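Local coordinates for beta-glucosidase (Chaetomella raphigera, PDB 6JXG), which probably catalyses the hydrolysis of terminal, non-reducing beta-D-glucosyl residues with release of beta-D-glucose, acting as a secreted glycosidase in cellulose degradation, at residues A[63-69]-A[97-103]; A[58-64]-A[384-388]. The contacts are given in a common frame with arbitrary orientation. Residue numbers count along the deposited sequence, not the author numbering.

Interaction 1 of 2, residues A[63-69]-A[97-103]; sequences IRFVQNV and EAKALGI. With NAG (2-acetamido-2-deoxy-beta-D-glucopyranose), chain B.
The irregular loop 63-69 packs against one side of the C-terminal end of helix 84-100, with CA atoms paired Ile63 to Ala98 at 6.8 Å, Val69 to Glu97 at 7.1 Å and Val66 to Leu101 at 9.0 Å. Ile63 (m, m) is the main bump, filling a hollow between the last helical turn and the residues after it: its CD1 lies 4.1 Å from Ala98 CB, its CG2 3.9 Å from Leu101 CD1 and 3.7 Å from Ile103 CD1. Leu101 (m, t) answers, its CD1 also meeting Val66 CG1 at 3.9 Å and Val69 CG1 at 4.0 Å. The helix closes in a Schellman motif, Gly102 at positive phi (82/17), with Gly102 N bonded to Lys99 O and Ile103 N to Ala98 O, both 2.9 Å; the chain then continues into strand 105-106. With strand 55-57 before the loop, this makes a beta-alpha-beta crossover of the TIM-barrel-type first domain. Glu97 flanks the apolar patch: OE1 lies 3.4 Å from Val69 CB, and a water bridges Ile63 N (2.9 Å) to Glu97 OE1 (2.7 Å), while OE2 bonds His322 and Thr70. The end of the Asn68 side chain (phi/psi 57/48) leads away, its ND2 N-glycosidically linked to NAG C1 at 1.4 Å.

Interaction 2 of 2, residues A[58-64]-A[384-388]; sequences DGPLGIR and GSGTA
This contact belongs to the interface between the N-terminal and C-terminal domains of the family 3 glycoside hydrolases, between which the active site of this family is formed. A cis peptide joins Asp58 to Gly59, and a type I turn runs from Gly59 to Gly62. Across the ends of the turn Gly59 N donates to Gly62 O at 2.9 Å; Arg64 N meets Asp58 O at 2.8 Å. The opposing segment bends in an inverse gamma turn centred on Gly386. CA atoms approach to 4.8 Å at Gly59-Gly386 and 4.3 Å at Arg64-Ala388; a CB on Gly59 would clash with Ser385 O. Pro60 CD lies 3.8 Å from Gly386 CA, and Leu61 (p, p) brings CD2 to 3.3 Å from Gly386 O and CD1 to 4.2 Å from Ala388 CB. Arg64, nearly extended, runs its CD within 3.3 Å of Ser385 O, and Ser385 CB covers one guanidinium face. Arg64 NH1 bridges to Asp58 OD2 at 3.0 Å. One water links Arg64 NE (3.1 Å) to Thr387 OG1 (2.7 Å); another takes Leu61 N (3.1 Å) and donates to Gly62 O (2.8 Å) and weakly to Thr387 O (3.1 Å). The join thus depends on close backbone fit, while acids of both domains, Asp58 and Asp371, meet the Arg64 charge.

Overall arrangement
Both contacts are buried and draw on the loop after strand 55-57, their centres about 10 Å apart. Their segments overlap at Ile63 and Arg64, but the two residues divide the work: Ile63 turns its side chain to the helix and serves mainly interaction 1, whereas Arg64 packs against 384-388 and takes part only in interaction 2. Interaction 1 is local, within the first domain, about 20 Å from the chain centre, mostly aliphatic, and backs a glycan-bearing loop. Interaction 2, about 12 Å from that centre, spans 320 residues to unite two domains, and is richer in glycine, backbone carbonyls and charge. Each includes bridging water, one site in the first and two in the second.

Interaction 1 of 2, residues A[63-69]-A[97-103]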
loop_
_atom_site.group_PDB
_atom_site.type_symbol
_atom_site.label_atom_id
_atom_site.label_comp_id
_atom_site.label_asym_id
_atom_site.label_seq_id
_atom_site.Cartn_x
_atom_site.Cartn_y
_atom_site.Cartn_z
ATOM N N ILE A 63 -0.988 -14.727 -0.905
ATOM C CA ILE A 63 -1.423 -15.625 0.182
ATOM C C ILE A 63 -0.184 -16.049 0.945
ATOM O O ILE A 63 0.806 -16.568 0.329
ATOM C CB ILE A 63 -2.069 -16.899 -0.362
ATOM C CG1 ILE A 63 -3.103 -16.606 -1.454
ATOM C CG2 ILE A 63 -2.653 -17.706 0.811
ATOM C CD1 ILE A 63 -4.167 -15.596 -1.088
ATOM N N ARG A 64 -0.156 -15.769 2.240
ATOM C CA ARG A 64 0.956 -16.175 3.088
ATOM C C ARG A 64 0.905 -17.714 3.399
ATOM O O ARG A 64 -0.173 -18.305 3.498
ATOM C CB ARG A 64 0.903 -15.378 4.364
ATOM C CG ARG A 64 2.171 -15.445 5.213
ATOM C CD ARG A 64 1.920 -14.619 6.493
ATOM N NE ARG A 64 3.090 -14.771 7.342
ATOM C CZ ARG A 64 3.119 -14.498 8.666
ATOM N NH1 ARG A 64 2.056 -14.050 9.323
ATOM N NH2 ARG A 64 4.253 -14.716 9.311
ATOM N N PHE A 65 2.087 -18.311 3.440
ATOM C CA PHE A 65 2.384 -19.715 3.838
ATOM C C PHE A 65 2.066 -20.744 2.725
ATOM O O PHE A 65 2.828 -21.697 2.504
ATOM C CB PHE A 65 1.701 -20.125 5.177
ATOM C CG PHE A 65 2.124 -19.304 6.382
ATOM C CD1 PHE A 65 3.434 -19.336 6.842
ATOM C CD2 PHE A 65 1.230 -18.555 7.103
ATOM C CE1 PHE A 65 3.845 -18.620 7.953
ATOM C CE2 PHE A 65 1.657 -17.850 8.248
ATOM C CZ PHE A 65 2.956 -17.895 8.663
ATOM N N VAL A 66 0.931 -20.610 2.075
ATOM C CA VAL A 66 0.461 -21.602 1.116
ATOM C C VAL A 66 1.325 -21.652 -0.151
ATOM O O VAL A 66 1.743 -20.623 -0.702
ATOM C CB VAL A 66 -0.999 -21.294 0.752
ATOM C CG1 VAL A 66 -1.586 -22.318 -0.186
ATOM C CG2 VAL A 66 -1.839 -21.201 1.993
ATOM N N GLN A 67 1.611 -22.869 -0.621
ATOM C CA GLN A 67 2.381 -23.045 -1.797
ATOM C C GLN A 67 1.501 -22.866 -3.056
ATOM O O GLN A 67 0.228 -22.898 -2.987
ATOM C CB GLN A 67 3.098 -24.402 -1.798
ATOM C CG GLN A 67 3.978 -24.674 -0.624
ATOM C CD GLN A 67 4.975 -23.563 -0.461
ATOM O OE1 GLN A 67 5.711 -23.302 -1.378
ATOM N NE2 GLN A 67 4.949 -22.842 0.674
ATOM N N ASN A 68 2.191 -22.667 -4.183
ATOM C CA ASN A 68 1.521 -22.515 -5.495
ATOM C C ASN A 68 0.531 -21.372 -5.469
ATOM O O ASN A 68 -0.568 -21.492 -5.966
ATOM C CB ASN A 68 0.794 -23.782 -5.876
ATOM C CG ASN A 68 1.661 -24.727 -6.630
ATOM O OD1 ASN A 68 2.575 -24.310 -7.375
ATOM N ND2 ASN A 68 1.423 -26.013 -6.431
ATOM N N VAL A 69 1.005 -20.235 -4.944
ATOM C CA VAL A 69 0.274 -18.998 -5.031
ATOM C C VAL A 69 1.204 -17.936 -5.704
ATOM O O VAL A 69 2.378 -18.159 -5.910
ATOM C CB VAL A 69 -0.156 -18.509 -3.629
ATOM C CG1 VAL A 69 -0.973 -19.567 -2.929
ATOM C CG2 VAL A 69 1.046 -18.128 -2.787
ATOM N N GLU A 97 -7.308 -15.973 -6.011
ATOM C CA GLU A 97 -6.532 -16.986 -5.323
ATOM C C GLU A 97 -7.101 -17.316 -3.899
ATOM O O GLU A 97 -7.132 -18.490 -3.480
ATOM C CB GLU A 97 -5.036 -16.631 -5.263
ATOM C CG GLU A 97 -4.427 -16.519 -6.641
ATOM C CD GLU A 97 -2.901 -16.500 -6.745
ATOM O OE1 GLU A 97 -2.142 -16.653 -5.746
ATOM O OE2 GLU A 97 -2.461 -16.270 -7.928
ATOM N N ALA A 98 -7.417 -16.268 -3.130
ATOM C CA ALA A 98 -7.914 -16.401 -1.773
ATOM C C ALA A 98 -9.214 -17.288 -1.817
ATOM O O ALA A 98 -9.340 -18.301 -1.077
ATOM C CB ALA A 98 -8.195 -15.025 -1.198
ATOM N N LYS A 99 -10.179 -16.915 -2.667
ATOM C CA LYS A 99 -11.423 -17.670 -2.766
ATOM C C LYS A 99 -11.172 -19.137 -3.113
ATOM O O LYS A 99 -11.793 -20.056 -2.530
ATOM C CB LYS A 99 -12.372 -17.042 -3.812
ATOM C CG LYS A 99 -13.560 -17.967 -4.129
ATOM C CD LYS A 99 -14.808 -17.223 -4.626
ATOM C CE LYS A 99 -15.939 -18.243 -4.959
ATOM N NZ LYS A 99 -16.788 -17.825 -6.155
ATOM N N ALA A 100 -10.300 -19.348 -4.096
ATOM C CA ALA A 100 -10.056 -20.694 -4.603
ATOM C C ALA A 100 -9.465 -21.604 -3.489
ATOM O O ALA A 100 -9.661 -22.811 -3.509
ATOM C CB ALA A 100 -9.171 -20.629 -5.837
ATOM N N LEU A 101 -8.723 -21.008 -2.537
ATOM C CA LEU A 101 -8.235 -21.666 -1.346
ATOM C C LEU A 101 -9.206 -21.749 -0.157
ATOM O O LEU A 101 -8.837 -22.271 0.878
ATOM C CB LEU A 101 -6.989 -20.898 -0.882
ATOM C CG LEU A 101 -5.802 -21.057 -1.860
ATOM C CD1 LEU A 101 -4.588 -20.225 -1.423
ATOM C CD2 LEU A 101 -5.356 -22.483 -2.099
ATOM N N GLY A 102 -10.391 -21.149 -0.270
ATOM C CA GLY A 102 -11.404 -21.196 0.741
ATOM C C GLY A 102 -11.130 -20.152 1.822
ATOM O O GLY A 102 -11.714 -20.189 2.870
ATOM N N ILE A 103 -10.273 -19.185 1.522
ATOM C CA ILE A 103 -10.003 -18.084 2.476
ATOM C C ILE A 103 -11.191 -17.164 2.538
ATOM O O ILE A 103 -11.641 -16.608 1.515
ATOM C CB ILE A 103 -8.707 -17.341 2.106
ATOM C CG1 ILE A 103 -7.551 -18.298 2.256
ATOM C CG2 ILE A 103 -8.505 -16.078 2.981
ATOM C CD1 ILE A 103 -6.238 -17.818 1.769
HETATM C C1 NAG B . 2.168 -27.020 -7.144
HETATM C C2 NAG B . 2.491 -28.297 -6.374
HETATM C C3 NAG B . 3.064 -29.311 -7.346
HETATM C C4 NAG B . 2.024 -29.563 -8.417
HETATM C C5 NAG B . 1.867 -28.233 -9.134
HETATM C C6 NAG B . 0.981 -28.234 -10.372
HETATM C C7 NAG B . 3.143 -28.096 -4.038
HETATM C C8 NAG B . 4.198 -27.786 -3.020
HETATM N N2 NAG B . 3.459 -28.037 -5.320
HETATM O O3 NAG B . 3.311 -30.491 -6.622
HETATM O O4 NAG B . 2.470 -30.591 -9.279
HETATM O O5 NAG B . 1.283 -27.362 -8.203
HETATM O O6 NAG B . -0.158 -28.945 -9.955
HETATM O O7 NAG B . 2.017 -28.405 -3.685
HETATM O O HOH W 1 -1.309 -14.985 -3.744
#

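Interaction 2 of 2, residues A[58-64]-A[384-388]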
loop_
_atom_site.group_PDB
_atom_site.type_symbol
_atom_site.label_atom_id
_atom_site.label_comp_id
_atom_site.label_asym_id
_atom_site.label_seq_id
_atom_site.Cartn_x
_atom_site.Cartn_y
_atom_site.Cartn_z
ATOM N N ASP A 58 -3.301 -13.926 5.943
ATOM C CA ASP A 58 -2.374 -12.887 5.389
ATOM C C ASP A 58 -2.064 -13.233 3.897
ATOM O O ASP A 58 -2.292 -14.385 3.423
ATOM C CB ASP A 58 -1.068 -12.882 6.155
ATOM C CG ASP A 58 -1.142 -12.231 7.515
ATOM O OD1 ASP A 58 -1.816 -11.207 7.582
ATOM O OD2 ASP A 58 -0.521 -12.755 8.490
ATOM N N GLY A 59 -1.601 -12.285 3.109
ATOM C CA GLY A 59 -1.431 -10.898 3.505
ATOM C C GLY A 59 -1.751 -10.039 2.303
ATOM O O GLY A 59 -2.367 -10.499 1.357
ATOM N N PRO A 60 -1.330 -8.762 2.325
ATOM C CA PRO A 60 -1.731 -7.814 1.265
ATOM C C PRO A 60 -1.238 -8.067 -0.150
ATOM O O PRO A 60 -1.911 -7.609 -1.090
ATOM C CB PRO A 60 -1.254 -6.417 1.838
ATOM C CG PRO A 60 -1.104 -6.683 3.334
ATOM C CD PRO A 60 -0.676 -8.095 3.461
ATOM N N LEU A 61 -0.118 -8.792 -0.346
ATOM C CA LEU A 61 0.466 -8.919 -1.671
ATOM C C LEU A 61 0.449 -10.349 -2.174
ATOM O O LEU A 61 1.060 -10.656 -3.194
ATOM C CB LEU A 61 1.893 -8.371 -1.674
ATOM C CG LEU A 61 2.925 -8.952 -0.729
ATOM C CD1 LEU A 61 3.262 -10.432 -0.946
ATOM C CD2 LEU A 61 4.226 -8.172 -0.750
ATOM N N GLY A 62 -0.219 -11.216 -1.446
ATOM C CA GLY A 62 -0.298 -12.616 -1.817
ATOM C C GLY A 62 -0.638 -13.468 -0.621
ATOM O O GLY A 62 -0.511 -13.024 0.553
ATOM N N ILE A 63 -0.988 -14.727 -0.905
ATOM C CA ILE A 63 -1.423 -15.625 0.182
ATOM C C ILE A 63 -0.184 -16.049 0.945
ATOM O O ILE A 63 0.806 -16.568 0.329
ATOM C CB ILE A 63 -2.069 -16.899 -0.362
ATOM C CG1 ILE A 63 -3.103 -16.606 -1.454
ATOM C CG2 ILE A 63 -2.653 -17.706 0.811
ATOM C CD1 ILE A 63 -4.167 -15.596 -1.088
ATOM N N ARG A 64 -0.156 -15.769 2.240
ATOM C CA ARG A 64 0.956 -16.175 3.088
ATOM C C ARG A 64 0.905 -17.714 3.399
ATOM O O ARG A 64 -0.173 -18.305 3.498
ATOM C CB ARG A 64 0.903 -15.378 4.364
ATOM C CG ARG A 64 2.171 -15.445 5.213
ATOM C CD ARG A 64 1.920 -14.619 6.493
ATOM N NE ARG A 64 3.090 -14.771 7.342
ATOM C CZ ARG A 64 3.119 -14.498 8.666
ATOM N NH1 ARG A 64 2.056 -14.050 9.323
ATOM N NH2 ARG A 64 4.253 -14.716 9.311
ATOM N N GLY A 384 8.070 -9.805 7.197
ATOM C CA GLY A 384 6.974 -9.817 8.168
ATOM C C GLY A 384 5.776 -10.598 7.699
ATOM O O GLY A 384 5.922 -11.526 6.926
ATOM N N SER A 385 4.585 -10.198 8.176
ATOM C CA SER A 385 3.354 -10.874 7.860
ATOM C C SER A 385 2.843 -10.579 6.478
ATOM O O SER A 385 2.095 -11.371 5.920
ATOM C CB SER A 385 2.269 -10.489 8.865
ATOM O OG SER A 385 1.972 -9.122 8.643
ATOM N N GLY A 386 3.269 -9.451 5.899
ATOM C CA GLY A 386 2.825 -9.023 4.538
ATOM C C GLY A 386 3.608 -9.650 3.385
ATOM O O GLY A 386 4.056 -8.942 2.446
ATOM N N THR A 387 3.794 -10.959 3.492
ATOM C CA THR A 387 4.637 -11.761 2.631
ATOM C C THR A 387 3.922 -12.952 2.068
ATOM O O THR A 387 2.814 -13.295 2.492
ATOM C CB THR A 387 5.928 -12.207 3.360
ATOM O OG1 THR A 387 5.639 -12.957 4.559
ATOM C CG2 THR A 387 6.778 -10.890 3.713
ATOM N N ALA A 388 4.634 -13.650 1.185
ATOM C CA ALA A 388 4.198 -14.892 0.526
ATOM C C ALA A 388 5.474 -15.623 0.122
ATOM O O ALA A 388 6.512 -14.993 0.061
ATOM C CB ALA A 388 3.385 -14.631 -0.697
HETATM O O HOH W 2 1.039 -10.965 1.579
HETATM O O HOH W 3 5.573 -15.453 5.624
#